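Local coordinates for protein 4-hydroxy-3-methylbut-2-enyl diphosphate reductase, apicoplast (Plasmodium falciparum, PDB 4N7B) that reduces (E)-4-hydroxy-3-methylbut-2-enyl diphosphate at an iron-sulfur cluster to isopentenyl and dimethylallyl diphosphate, the last step of the MEP pathway of isoprenoid precursor synthesis, at residues Ile478-Ala483 with Gln489-Phe494; Asn443-Val448 with Ala458-Thr463; Lys220-Ile225 with Lys493-Leu498. One frame throughout, in Å; residues are numbered along the deposited sequence.

Contact 1: residues Ile478-Ala483 with Gln489-Phe494; sequences IALTSA and QETQKF
Leu480 reaches from strand 478-482 to helix 489-494 and carries the apolar half of this contact. CD2 of Leu480 lies 4.0 Å from CB of Phe494 and 4.1 Å from CG2 of Thr491. With CG anti to the backbone N (chi1 173°), the leucine fork extends away from the strand toward the helix. Leu480 and Thr491 pass alongside each other in opposite senses. Phe494 meets the leucine mainly at the base of its side chain. CD1 of Leu480 lies obliquely to the Phe494 ring.

The polar half lies two residues further along the strand, at Ser482. CB of Ser482 sits 3.4 Å from OG1 of Thr491. The two hydroxyls are not bonded directly: OG of Ser482 and OG1 of Thr491 are 3.6 Å apart. A water joins them instead. The water accepts from OG of Ser482 at 2.9 Å and from OG1 of Thr491 at 3.0 Å. The threonine therefore faces both ways, with its methyl to Leu480 and its hydroxyl to the serine and the water.

Strand and helix run nearly antiparallel, with axes 9.2 Å apart. They form a beta-alpha step of the parallel sheet. The connecting loop holds Ser485, a substrate-binding residue by similarity. Val436 of the next strand touches both Leu480 and Phe494. The chemistry thus changes along the strand, from an apolar contact at Leu480 to a hydrated one at Ser482, where one water accepts hydrogen bonds from two hydroxyls of buried residues.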
ATOM      1  N   ILE A 478      -3.915  21.510  12.958  1.00 25.62           N
ATOM      2  CA  ILE A 478      -3.553  20.627  11.867  1.00 22.63           C
ATOM      3  C   ILE A 478      -3.345  19.185  12.340  1.00 29.00           C
ATOM      4  O   ILE A 478      -2.650  18.912  13.332  1.00 30.02           O
ATOM      5  CB  ILE A 478      -2.264  21.112  11.239  1.00 25.51           C
ATOM      6  CG1 ILE A 478      -2.481  22.490  10.651  1.00 30.40           C
ATOM      7  CG2 ILE A 478      -1.748  20.125  10.204  1.00 24.95           C
ATOM      8  CD1 ILE A 478      -1.199  23.178  10.257  1.00 33.44           C
ATOM      9  N   ALA A 479      -3.956  18.268  11.613  1.00 26.50           N
ATOM     10  CA  ALA A 479      -3.746  16.851  11.798  1.00 25.16           C
ATOM     11  C   ALA A 479      -2.652  16.445  10.804  1.00 31.35           C
ATOM     12  O   ALA A 479      -2.821  16.643   9.590  1.00 21.00           O
ATOM     13  CB  ALA A 479      -5.035  16.114  11.491  1.00 25.95           C
ATOM     14  N   LEU A 480      -1.518  15.928  11.286  1.00 20.15           N
ATOM     15  CA  LEU A 480      -0.440  15.569  10.359  1.00 24.04           C
ATOM     16  C   LEU A 480      -0.157  14.076  10.403  1.00 25.35           C
ATOM     17  O   LEU A 480       0.138  13.535  11.470  1.00 20.87           O
ATOM     18  CB  LEU A 480       0.829  16.352  10.669  1.00 26.34           C
ATOM     19  CG  LEU A 480       2.089  15.967   9.897  1.00 26.37           C
ATOM     20  CD1 LEU A 480       1.974  16.306   8.411  1.00 28.67           C
ATOM     21  CD2 LEU A 480       3.305  16.666  10.503  1.00 28.33           C
ATOM     22  N   THR A 481      -0.286  13.406   9.259  1.00 19.30           N
ATOM     23  CA  THR A 481       0.053  11.995   9.173  1.00 19.00           C
ATOM     24  C   THR A 481       0.789  11.680   7.874  1.00 19.38           C
ATOM     25  O   THR A 481       1.125  12.582   7.118  1.00 21.19           O
ATOM     26  CB  THR A 481      -1.177  11.100   9.312  1.00 25.32           C
ATOM     27  OG1 THR A 481      -0.741   9.738   9.406  1.00 24.49           O
ATOM     28  CG2 THR A 481      -2.075  11.236   8.136  1.00 28.07           C
ATOM     29  N   SER A 482       1.041  10.410   7.603  1.00 19.31           N
ATOM     30  CA  SER A 482       1.785  10.058   6.414  1.00 19.84           C
ATOM     31  C   SER A 482       1.433   8.651   5.994  1.00 19.82           C
ATOM     32  O   SER A 482       1.040   7.828   6.817  1.00 25.64           O
ATOM     33  CB  SER A 482       3.293  10.177   6.669  1.00 26.38           C
ATOM     34  OG  SER A 482       3.673   9.306   7.722  1.00 22.78           O
ATOM     35  N   ALA A 483       1.563   8.394   4.698  1.00 23.72           N
ATOM     36  CA  ALA A 483       1.181   7.121   4.116  1.00 24.27           C
ATOM     37  C   ALA A 483       2.177   6.025   4.448  1.00 25.00           C
ATOM     38  O   ALA A 483       3.270   6.287   4.952  1.00 28.14           O
ATOM     39  CB  ALA A 483       1.068   7.262   2.626  1.00 26.81           C
ATOM     40  N   GLN A 489      11.660  11.063   7.405  1.00 24.68           N
ATOM     41  CA  GLN A 489      12.306  12.364   7.207  1.00 28.49           C
ATOM     42  C   GLN A 489      11.394  13.370   6.493  1.00 30.23           C
ATOM     43  O   GLN A 489      11.399  14.565   6.813  1.00 29.26           O
ATOM     44  CB  GLN A 489      13.617  12.257   6.422  1.00 32.44           C
ATOM     45  CG  GLN A 489      14.509  13.524   6.584  1.00 44.33           C
ATOM     46  CD  GLN A 489      15.660  13.625   5.560  1.00 59.87           C
ATOM     47  OE1 GLN A 489      15.847  12.741   4.717  1.00 61.06           O
ATOM     48  NE2 GLN A 489      16.430  14.715   5.636  1.00 58.41           N
ATOM     49  N   GLU A 490      10.607  12.922   5.523  1.00 27.29           N
ATOM     50  CA  GLU A 490       9.771  13.895   4.816  1.00 31.50           C
ATOM     51  C   GLU A 490       8.732  14.458   5.785  1.00 32.11           C
ATOM     52  O   GLU A 490       8.430  15.644   5.759  1.00 33.75           O
ATOM     53  CB  GLU A 490       9.130  13.300   3.576  1.00 28.70           C
ATOM     54  CG  GLU A 490      10.145  12.900   2.537  1.00 35.81           C
ATOM     55  CD  GLU A 490      11.046  14.058   2.094  1.00 37.39           C
ATOM     56  OE1 GLU A 490      10.629  15.242   2.172  1.00 38.46           O
ATOM     57  OE2 GLU A 490      12.181  13.777   1.658  1.00 40.82           O
ATOM     58  N   THR A 491       8.250  13.620   6.697  1.00 26.58           N
ATOM     59  CA  THR A 491       7.269  14.073   7.669  1.00 22.31           C
ATOM     60  C   THR A 491       7.896  14.996   8.711  1.00 26.59           C
ATOM     61  O   THR A 491       7.250  15.944   9.169  1.00 26.07           O
ATOM     62  CB  THR A 491       6.604  12.890   8.375  1.00 26.48           C
ATOM     63  OG1 THR A 491       5.990  12.054   7.395  1.00 28.27           O
ATOM     64  CG2 THR A 491       5.538  13.365   9.347  1.00 23.37           C
ATOM     65  N   GLN A 492       9.154  14.738   9.077  1.00 27.57           N
ATOM     66  CA  GLN A 492       9.843  15.586  10.047  1.00 27.85           C
ATOM     67  C   GLN A 492      10.057  17.006   9.517  1.00 27.17           C
ATOM     68  O   GLN A 492      10.006  17.973  10.275  1.00 26.15           O
ATOM     69  CB  GLN A 492      11.194  14.970  10.450  1.00 28.28           C
ATOM     70  CG  GLN A 492      11.024  13.653  11.151  1.00 35.44           C
ATOM     71  CD  GLN A 492      10.311  13.813  12.490  1.00 50.15           C
ATOM     72  OE1 GLN A 492      10.159  14.933  13.000  1.00 52.71           O
ATOM     73  NE2 GLN A 492       9.874  12.690  13.071  1.00 49.99           N
ATOM     74  N   LYS A 493      10.301  17.133   8.221  1.00 30.85           N
ATOM     75  CA  LYS A 493      10.461  18.457   7.623  1.00 29.12           C
ATOM     76  C   LYS A 493       9.173  19.275   7.807  1.00 30.41           C
ATOM     77  O   LYS A 493       9.211  20.484   8.043  1.00 31.44           O
ATOM     78  CB  LYS A 493      10.774  18.323   6.137  1.00 35.11           C
ATOM     79  CG  LYS A 493      12.063  17.565   5.834  1.00 34.97           C
ATOM     80  CD  LYS A 493      12.470  17.732   4.374  1.00 43.09           C
ATOM     81  CE  LYS A 493      13.740  16.957   4.075  1.00 49.34           C
ATOM     82  NZ  LYS A 493      14.286  17.213   2.691  1.00 54.33           N
ATOM     83  N   PHE A 494       8.024  18.619   7.710  1.00 28.75           N
ATOM     84  CA  PHE A 494       6.771  19.299   8.006  1.00 31.04           C
ATOM     85  C   PHE A 494       6.731  19.734   9.468  1.00 29.45           C
ATOM     86  O   PHE A 494       6.397  20.880   9.779  1.00 24.66           O
ATOM     87  CB  PHE A 494       5.566  18.423   7.678  1.00 27.65           C
ATOM     88  CG  PHE A 494       5.126  18.506   6.230  1.00 26.67           C
ATOM     89  CD1 PHE A 494       4.305  19.536   5.794  1.00 27.11           C
ATOM     90  CD2 PHE A 494       5.553  17.560   5.300  1.00 30.26           C
ATOM     91  CE1 PHE A 494       3.901  19.608   4.458  1.00 28.45           C
ATOM     92  CE2 PHE A 494       5.154  17.639   3.962  1.00 30.54           C
ATOM     93  CZ  PHE A 494       4.337  18.660   3.552  1.00 26.61           C
TER
HETATM   94  O   HOH W   1       6.582   9.142   7.779  1.00 32.55           O

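Contact 2: residues Asn443-Val448 with Ala458-Thr463; sequences NAKKLV and AVLLNT. With SO4 (sulfate ion), chain C.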
ATOM      1  N   ASN A 443      -3.095   4.187  -0.675  1.00 30.68           N
ATOM      2  CA  ASN A 443      -3.430   4.341   0.739  1.00 23.76           C
ATOM      3  C   ASN A 443      -3.227   5.785   1.207  1.00 23.00           C
ATOM      4  O   ASN A 443      -3.930   6.253   2.102  1.00 25.28           O
ATOM      5  CB  ASN A 443      -2.661   3.345   1.639  1.00 28.21           C
ATOM      6  CG  ASN A 443      -1.236   3.779   1.910  1.00 28.02           C
ATOM      7  OD1 ASN A 443      -0.973   4.532   2.845  1.00 27.12           O
ATOM      8  ND2 ASN A 443      -0.305   3.299   1.101  1.00 24.85           N
ATOM      9  N   ALA A 444      -2.252   6.487   0.628  1.00 20.14           N
ATOM     10  CA  ALA A 444      -2.086   7.917   0.906  1.00 23.60           C
ATOM     11  C   ALA A 444      -3.357   8.651   0.487  1.00 24.86           C
ATOM     12  O   ALA A 444      -3.942   9.415   1.262  1.00 22.49           O
ATOM     13  CB  ALA A 444      -0.886   8.491   0.148  1.00 21.50           C
ATOM     14  N   LYS A 445      -3.800   8.404  -0.740  1.00 20.76           N
ATOM     15  CA  LYS A 445      -4.982   9.086  -1.237  1.00 21.30           C
ATOM     16  C   LYS A 445      -6.190   8.763  -0.380  1.00 21.82           C
ATOM     17  O   LYS A 445      -7.053   9.620  -0.176  1.00 24.09           O
ATOM     18  CB  LYS A 445      -5.231   8.728  -2.702  1.00 23.18           C
ATOM     19  CG  LYS A 445      -4.270   9.471  -3.631  1.00 24.77           C
ATOM     20  CD  LYS A 445      -4.521   9.161  -5.096  1.00 33.11           C
ATOM     21  CE  LYS A 445      -4.079   7.764  -5.445  1.00 39.96           C
ATOM     22  NZ  LYS A 445      -4.104   7.566  -6.928  1.00 47.76           N
ATOM     23  N   LYS A 446      -6.241   7.545   0.160  1.00 20.83           N
ATOM     24  CA  LYS A 446      -7.393   7.150   0.976  1.00 21.01           C
ATOM     25  C   LYS A 446      -7.344   7.806   2.353  1.00 27.99           C
ATOM     26  O   LYS A 446      -8.378   7.964   3.014  1.00 29.08           O
ATOM     27  CB  LYS A 446      -7.524   5.623   1.077  1.00 21.71           C
ATOM     28  CG  LYS A 446      -7.670   4.938  -0.280  1.00 32.58           C
ATOM     29  CD  LYS A 446      -8.873   5.481  -1.043  1.00 27.19           C
ATOM     30  CE  LYS A 446      -8.751   5.237  -2.552  1.00 44.24           C
ATOM     31  NZ  LYS A 446      -9.773   6.056  -3.320  1.00 48.98           N
ATOM     32  N   LEU A 447      -6.158   8.225   2.782  1.00 23.97           N
ATOM     33  CA  LEU A 447      -6.066   8.942   4.053  1.00 27.29           C
ATOM     34  C   LEU A 447      -6.679  10.318   3.863  1.00 23.36           C
ATOM     35  O   LEU A 447      -7.489  10.771   4.668  1.00 19.95           O
ATOM     36  CB  LEU A 447      -4.619   9.067   4.517  1.00 25.31           C
ATOM     37  CG  LEU A 447      -4.047   7.802   5.142  1.00 21.86           C
ATOM     38  CD1 LEU A 447      -2.566   7.986   5.402  1.00 23.30           C
ATOM     39  CD2 LEU A 447      -4.761   7.476   6.423  1.00 24.98           C
ATOM     40  N   VAL A 448      -6.286  10.992   2.796  1.00 25.13           N
ATOM     41  CA  VAL A 448      -6.863  12.295   2.487  1.00 26.75           C
ATOM     42  C   VAL A 448      -8.386  12.192   2.433  1.00 25.58           C
ATOM     43  O   VAL A 448      -9.119  13.020   2.990  1.00 28.34           O
ATOM     44  CB  VAL A 448      -6.363  12.792   1.130  1.00 26.11           C
ATOM     45  CG1 VAL A 448      -7.300  13.884   0.550  1.00 31.38           C
ATOM     46  CG2 VAL A 448      -4.964  13.299   1.263  1.00 27.56           C
ATOM     47  N   ALA A 458      -8.364  18.395   3.390  1.00 27.83           N
ATOM     48  CA  ALA A 458      -7.163  17.594   3.477  1.00 24.34           C
ATOM     49  C   ALA A 458      -6.381  17.724   2.183  1.00 27.42           C
ATOM     50  O   ALA A 458      -6.954  17.973   1.130  1.00 28.24           O
ATOM     51  CB  ALA A 458      -7.526  16.154   3.723  1.00 23.41           C
ATOM     52  N   VAL A 459      -5.071  17.577   2.278  1.00 27.00           N
ATOM     53  CA  VAL A 459      -4.202  17.694   1.123  1.00 27.85           C
ATOM     54  C   VAL A 459      -3.132  16.638   1.240  1.00 27.74           C
ATOM     55  O   VAL A 459      -2.672  16.336   2.334  1.00 30.34           O
ATOM     56  CB  VAL A 459      -3.473  19.076   1.046  1.00 36.96           C
ATOM     57  CG1 VAL A 459      -4.438  20.173   0.742  1.00 44.31           C
ATOM     58  CG2 VAL A 459      -2.733  19.371   2.355  1.00 39.99           C
ATOM     59  N   LEU A 460      -2.731  16.109   0.093  1.00 26.88           N
ATOM     60  CA  LEU A 460      -1.679  15.132   0.005  1.00 26.62           C
ATOM     61  C   LEU A 460      -0.469  15.839  -0.556  1.00 29.88           C
ATOM     62  O   LEU A 460      -0.543  16.403  -1.631  1.00 28.31           O
ATOM     63  CB  LEU A 460      -2.097  14.020  -0.940  1.00 29.10           C
ATOM     64  CG  LEU A 460      -1.009  12.981  -1.160  1.00 31.39           C
ATOM     65  CD1 LEU A 460      -0.763  12.222   0.129  1.00 29.84           C
ATOM     66  CD2 LEU A 460      -1.440  12.041  -2.259  1.00 27.00           C
ATOM     67  N   LEU A 461       0.640  15.821   0.174  1.00 33.28           N
ATOM     68  CA  LEU A 461       1.846  16.519  -0.245  1.00 29.63           C
ATOM     69  C   LEU A 461       3.052  15.590  -0.152  1.00 31.24           C
ATOM     70  O   LEU A 461       3.253  14.911   0.859  1.00 25.09           O
ATOM     71  CB  LEU A 461       2.083  17.754   0.636  1.00 33.42           C
ATOM     72  CG  LEU A 461       0.983  18.817   0.589  1.00 28.24           C
ATOM     73  CD1 LEU A 461       1.293  19.912   1.602  1.00 36.03           C
ATOM     74  CD2 LEU A 461       0.838  19.393  -0.814  1.00 29.88           C
ATOM     75  N   ASN A 462       3.855  15.578  -1.205  1.00 28.19           N
ATOM     76  CA  ASN A 462       4.974  14.671  -1.304  1.00 30.57           C
ATOM     77  C   ASN A 462       6.087  15.133  -0.369  1.00 35.43           C
ATOM     78  O   ASN A 462       6.733  14.315   0.296  1.00 31.04           O
ATOM     79  CB  ASN A 462       5.462  14.609  -2.757  1.00 37.09           C
ATOM     80  CG  ASN A 462       6.365  13.413  -3.032  1.00 41.52           C
ATOM     81  OD1 ASN A 462       6.064  12.279  -2.650  1.00 36.62           O
ATOM     82  ND2 ASN A 462       7.470  13.664  -3.714  1.00 44.11           N
ATOM     83  N   THR A 463       6.267  16.451  -0.295  1.00 36.12           N
ATOM     84  CA  THR A 463       7.363  17.059   0.447  1.00 37.68           C
ATOM     85  C   THR A 463       6.964  18.486   0.870  1.00 38.12           C
ATOM     86  O   THR A 463       6.054  19.061   0.273  1.00 33.89           O
ATOM     87  CB  THR A 463       8.630  17.103  -0.436  1.00 42.22           C
ATOM     88  OG1 THR A 463       9.730  17.575   0.331  1.00 55.02           O
ATOM     89  CG2 THR A 463       8.449  18.044  -1.589  1.00 55.57           C
TER
HETATM   90  S   SO4 C 402      -0.305   1.644  -2.552  1.00 38.77           S
HETATM   91  O1  SO4 C 402      -0.346   0.200  -2.732  1.00 39.35           O
HETATM   92  O2  SO4 C 402       1.065   2.071  -2.247  1.00 37.69           O
HETATM   93  O3  SO4 C 402      -0.750   2.243  -3.808  1.00 38.74           O
HETATM   94  O4  SO4 C 402      -1.197   2.109  -1.475  1.00 27.95           O
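Val448 packs its two methyls against different residues of strand 458-461. CG1 of Val448 lies 3.9 Å from CB of Ala458. CG2 of Val448 lies 3.7 Å from CB of Leu460, and the two side chains are roughly perpendicular. The valine thus straddles the strand backbone at Val459, whose own side chain points away. Leu460 then spreads its fork along the helix. CD1 of Leu460 meets CB of Ala444 at 3.7 Å, and CD2 of Leu460 lies 4.1 Å from CG of Lys445. The extended first torsion of Leu460 (chi1 176°) carries both methyls out to the helix. Only the base of Lys445 joins in, as its chain bends and leads the amine away.

Next comes the helix start. A sulfate ion, probably from the crystallisation liquor, receives two bonds from Asn443 on its O4: from N at 2.9 Å and from ND2 at 3.0 Å. Both are fairly straight, at 163° and 159°. OD1 of Asn443 accepts from Ala484 N, which helps fix the amide. Ser442, His260 and His343 also bind the sulfate. By similarity all four residues bind the substrate and products, so the ion probably sits where their diphosphate goes.

Helix 442-452 links strands 432-436 and 458-461 in a beta-alpha-beta unit. Val435 of the adjoining strand 432-436 touches Leu447, Val448 and Leu460, while helix 414-427 flanks Leu447. Strand 458-461 is outermost in its sheet.

Contact 3: residues Lys220-Ile225 with Lys493-Leu498; sequences KILYLI and KFVNLL
The CG2 methyl of Val495 is the bump that meets both leucines of strand 221-225. The forks of Leu222 and Leu224 form the hollow that takes it. CG2 of Val495 faces the fork of Leu224, 4.0 Å from CD1 and 4.2 Å from CD2, and so sits against both arms. Leu222, two residues earlier on the strand, meets the same valine. CD2 of Leu222 touches the helix backbone, 4.1 Å from CA of Val495, and lies 4.3 Å from CG2 of that residue.

The other arm of Leu222 turns toward the next turn of the helix. There CD1 of Leu222 meets CD1 of Leu498 at 3.9 Å, with the two side chains set nearly square to each other. Leu222 therefore fits between Val495 and Leu498, which stand three residues apart on the helix. Both strand leucines share one shape. Their first torsions are extended (chi1 175° in Leu222 and 177° in Leu224), which pushes the methyls out from the sheet.

The fit is wholly apolar across the segments, and all four residues are buried. Leu480 and Leu507, from the strands flanking 221-226, touch Leu222, Leu224 and Val495 and border the hollow. The strand and helix run nearly antiparallel, with axes 10.3 Å apart. This is a helix packed on one face of a parallel sheet, with helix 414-427 on the other, as in three-layer alpha/beta/alpha domains.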
ATOM      1  N   LYS A 220      -2.779  27.480  18.454  1.00 34.28           N
ATOM      2  CA  LYS A 220      -2.324  26.730  17.292  1.00 29.20           C
ATOM      3  C   LYS A 220      -1.711  25.406  17.722  1.00 36.01           C
ATOM      4  O   LYS A 220      -0.827  25.375  18.580  1.00 31.15           O
ATOM      5  CB  LYS A 220      -1.331  27.569  16.499  1.00 35.71           C
ATOM      6  CG  LYS A 220      -1.930  28.911  16.077  1.00 38.43           C
ATOM      7  CD  LYS A 220      -0.965  29.734  15.266  1.00 39.04           C
ATOM      8  CE  LYS A 220      -0.817  29.176  13.872  1.00 29.70           C
ATOM      9  NZ  LYS A 220       0.045  30.046  13.012  1.00 32.99           N
ATOM     10  N   ILE A 221      -2.181  24.312  17.134  1.00 32.24           N
ATOM     11  CA  ILE A 221      -1.677  22.999  17.498  1.00 32.27           C
ATOM     12  C   ILE A 221      -1.442  22.117  16.291  1.00 33.26           C
ATOM     13  O   ILE A 221      -2.279  22.038  15.382  1.00 26.83           O
ATOM     14  CB  ILE A 221      -2.657  22.254  18.391  1.00 29.92           C
ATOM     15  CG1 ILE A 221      -2.916  23.038  19.666  1.00 35.45           C
ATOM     16  CG2 ILE A 221      -2.108  20.860  18.728  1.00 28.73           C
ATOM     17  CD1 ILE A 221      -3.999  22.409  20.513  1.00 38.60           C
ATOM     18  N   LEU A 222      -0.298  21.441  16.291  1.00 26.37           N
ATOM     19  CA  LEU A 222      -0.013  20.417  15.297  1.00 21.65           C
ATOM     20  C   LEU A 222      -0.075  19.049  15.953  1.00 29.85           C
ATOM     21  O   LEU A 222       0.716  18.720  16.854  1.00 23.68           O
ATOM     22  CB  LEU A 222       1.356  20.651  14.670  1.00 27.17           C
ATOM     23  CG  LEU A 222       1.816  19.570  13.700  1.00 30.82           C
ATOM     24  CD1 LEU A 222       1.081  19.677  12.402  1.00 29.24           C
ATOM     25  CD2 LEU A 222       3.306  19.684  13.471  1.00 30.39           C
ATOM     26  N   TYR A 223      -1.044  18.254  15.530  1.00 21.49           N
ATOM     27  CA  TYR A 223      -1.185  16.911  16.042  1.00 22.44           C
ATOM     28  C   TYR A 223      -0.397  15.988  15.142  1.00 23.63           C
ATOM     29  O   TYR A 223      -0.788  15.728  13.999  1.00 24.62           O
ATOM     30  CB  TYR A 223      -2.642  16.496  16.049  1.00 19.59           C
ATOM     31  CG  TYR A 223      -3.509  17.228  17.047  1.00 26.17           C
ATOM     32  CD1 TYR A 223      -3.505  16.867  18.382  1.00 29.17           C
ATOM     33  CD2 TYR A 223      -4.361  18.257  16.645  1.00 29.16           C
ATOM     34  CE1 TYR A 223      -4.303  17.513  19.303  1.00 28.60           C
ATOM     35  CE2 TYR A 223      -5.169  18.910  17.562  1.00 28.22           C
ATOM     36  CZ  TYR A 223      -5.128  18.527  18.892  1.00 38.23           C
ATOM     37  OH  TYR A 223      -5.910  19.154  19.820  1.00 46.40           O
ATOM     38  N   LEU A 224       0.734  15.529  15.645  1.00 25.63           N
ATOM     39  CA  LEU A 224       1.555  14.568  14.943  1.00 19.67           C
ATOM     40  C   LEU A 224       1.045  13.183  15.301  1.00 26.71           C
ATOM     41  O   LEU A 224       1.059  12.759  16.466  1.00 27.54           O
ATOM     42  CB  LEU A 224       3.026  14.714  15.332  1.00 21.72           C
ATOM     43  CG  LEU A 224       3.979  13.696  14.700  1.00 26.77           C
ATOM     44  CD1 LEU A 224       3.988  13.843  13.170  1.00 25.62           C
ATOM     45  CD2 LEU A 224       5.388  13.888  15.276  1.00 25.75           C
ATOM     46  N   ILE A 225       0.577  12.481  14.286  1.00 21.42           N
ATOM     47  CA  ILE A 225      -0.190  11.269  14.497  1.00 18.47           C
ATOM     48  C   ILE A 225       0.665  10.018  14.401  1.00 19.36           C
ATOM     49  O   ILE A 225       1.560   9.915  13.560  1.00 23.47           O
ATOM     50  CB  ILE A 225      -1.316  11.170  13.471  1.00 22.35           C
ATOM     51  CG1 ILE A 225      -2.283  12.334  13.670  1.00 25.73           C
ATOM     52  CG2 ILE A 225      -2.055   9.872  13.631  1.00 21.15           C
ATOM     53  CD1 ILE A 225      -3.257  12.556  12.536  1.00 25.95           C
ATOM     54  N   LYS A 493      10.301  17.133   8.221  1.00 30.85           N
ATOM     55  CA  LYS A 493      10.461  18.457   7.623  1.00 29.12           C
ATOM     56  C   LYS A 493       9.173  19.275   7.807  1.00 30.41           C
ATOM     57  O   LYS A 493       9.211  20.484   8.043  1.00 31.44           O
ATOM     58  CB  LYS A 493      10.774  18.323   6.137  1.00 35.11           C
ATOM     59  CG  LYS A 493      12.063  17.565   5.834  1.00 34.97           C
ATOM     60  CD  LYS A 493      12.470  17.732   4.374  1.00 43.09           C
ATOM     61  CE  LYS A 493      13.740  16.957   4.075  1.00 49.34           C
ATOM     62  NZ  LYS A 493      14.286  17.213   2.691  1.00 54.33           N
ATOM     63  N   PHE A 494       8.024  18.619   7.710  1.00 28.75           N
ATOM     64  CA  PHE A 494       6.771  19.299   8.006  1.00 31.04           C
ATOM     65  C   PHE A 494       6.731  19.734   9.468  1.00 29.45           C
ATOM     66  O   PHE A 494       6.397  20.880   9.779  1.00 24.66           O
ATOM     67  CB  PHE A 494       5.566  18.423   7.678  1.00 27.65           C
ATOM     68  CG  PHE A 494       5.126  18.506   6.230  1.00 26.67           C
ATOM     69  CD1 PHE A 494       4.305  19.536   5.794  1.00 27.11           C
ATOM     70  CD2 PHE A 494       5.553  17.560   5.300  1.00 30.26           C
ATOM     71  CE1 PHE A 494       3.901  19.608   4.458  1.00 28.45           C
ATOM     72  CE2 PHE A 494       5.154  17.639   3.962  1.00 30.54           C
ATOM     73  CZ  PHE A 494       4.337  18.660   3.552  1.00 26.61           C
ATOM     74  N   VAL A 495       7.083  18.829  10.374  1.00 24.23           N
ATOM     75  CA  VAL A 495       7.049  19.171  11.788  1.00 25.06           C
ATOM     76  C   VAL A 495       7.971  20.360  12.018  1.00 24.44           C
ATOM     77  O   VAL A 495       7.614  21.311  12.703  1.00 29.51           O
ATOM     78  CB  VAL A 495       7.492  17.997  12.647  1.00 22.76           C
ATOM     79  CG1 VAL A 495       7.722  18.444  14.084  1.00 30.52           C
ATOM     80  CG2 VAL A 495       6.466  16.885  12.554  1.00 26.22           C
ATOM     81  N   ASN A 496       9.154  20.318  11.420  1.00 28.01           N
ATOM     82  CA  ASN A 496      10.120  21.387  11.615  1.00 30.31           C
ATOM     83  C   ASN A 496       9.611  22.739  11.088  1.00 31.23           C
ATOM     84  O   ASN A 496       9.707  23.758  11.762  1.00 30.66           O
ATOM     85  CB  ASN A 496      11.455  21.010  10.976  1.00 33.98           C
ATOM     86  CG  ASN A 496      12.412  22.180  10.899  1.00 40.94           C
ATOM     87  OD1 ASN A 496      13.107  22.499  11.862  1.00 35.99           O
ATOM     88  ND2 ASN A 496      12.429  22.847   9.753  1.00 46.49           N
ATOM     89  N   LEU A 497       9.054  22.745   9.887  1.00 31.89           N
ATOM     90  CA  LEU A 497       8.520  23.970   9.319  1.00 28.81           C
ATOM     91  C   LEU A 497       7.379  24.526  10.174  1.00 30.23           C
ATOM     92  O   LEU A 497       7.371  25.697  10.505  1.00 28.97           O
ATOM     93  CB  LEU A 497       8.018  23.688   7.911  1.00 29.32           C
ATOM     94  CG  LEU A 497       7.346  24.854   7.180  1.00 40.91           C
ATOM     95  CD1 LEU A 497       8.379  25.869   6.767  1.00 44.85           C
ATOM     96  CD2 LEU A 497       6.529  24.356   5.986  1.00 37.20           C
ATOM     97  N   LEU A 498       6.422  23.679  10.537  1.00 28.95           N
ATOM     98  CA  LEU A 498       5.186  24.149  11.177  1.00 27.43           C
ATOM     99  C   LEU A 498       5.293  24.535  12.650  1.00 32.62           C
ATOM    100  O   LEU A 498       4.535  25.389  13.102  1.00 30.29           O
ATOM    101  CB  LEU A 498       4.075  23.103  11.008  1.00 29.59           C
ATOM    102  CG  LEU A 498       3.618  22.894   9.546  1.00 27.34           C
ATOM    103  CD1 LEU A 498       2.655  21.737   9.442  1.00 27.67           C
ATOM    104  CD2 LEU A 498       2.985  24.149   8.975  1.00 33.35           C
TER

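Overall arrangement
All three contacts set a helix against the same five-stranded parallel sheet, whose order is 458-461, 432-436, 477-482, 221-226, 506-511. Contacts 1 and 3 share helix 488-499 and use neighbouring strands; their centres are about 7 Å apart. Contact 2 uses helix 442-452 and the edge strand, with its centre about 10 Å from that of contact 1 and about 15 Å from that of contact 3. Along the chain, contact 2 closes before contact 1 opens, and it lies within the long loop closed by contact 3. That loop lets the sheet join a strand from the start of the modelled chain to strands from its later part. Contact 2 lies at the probable diphosphate site.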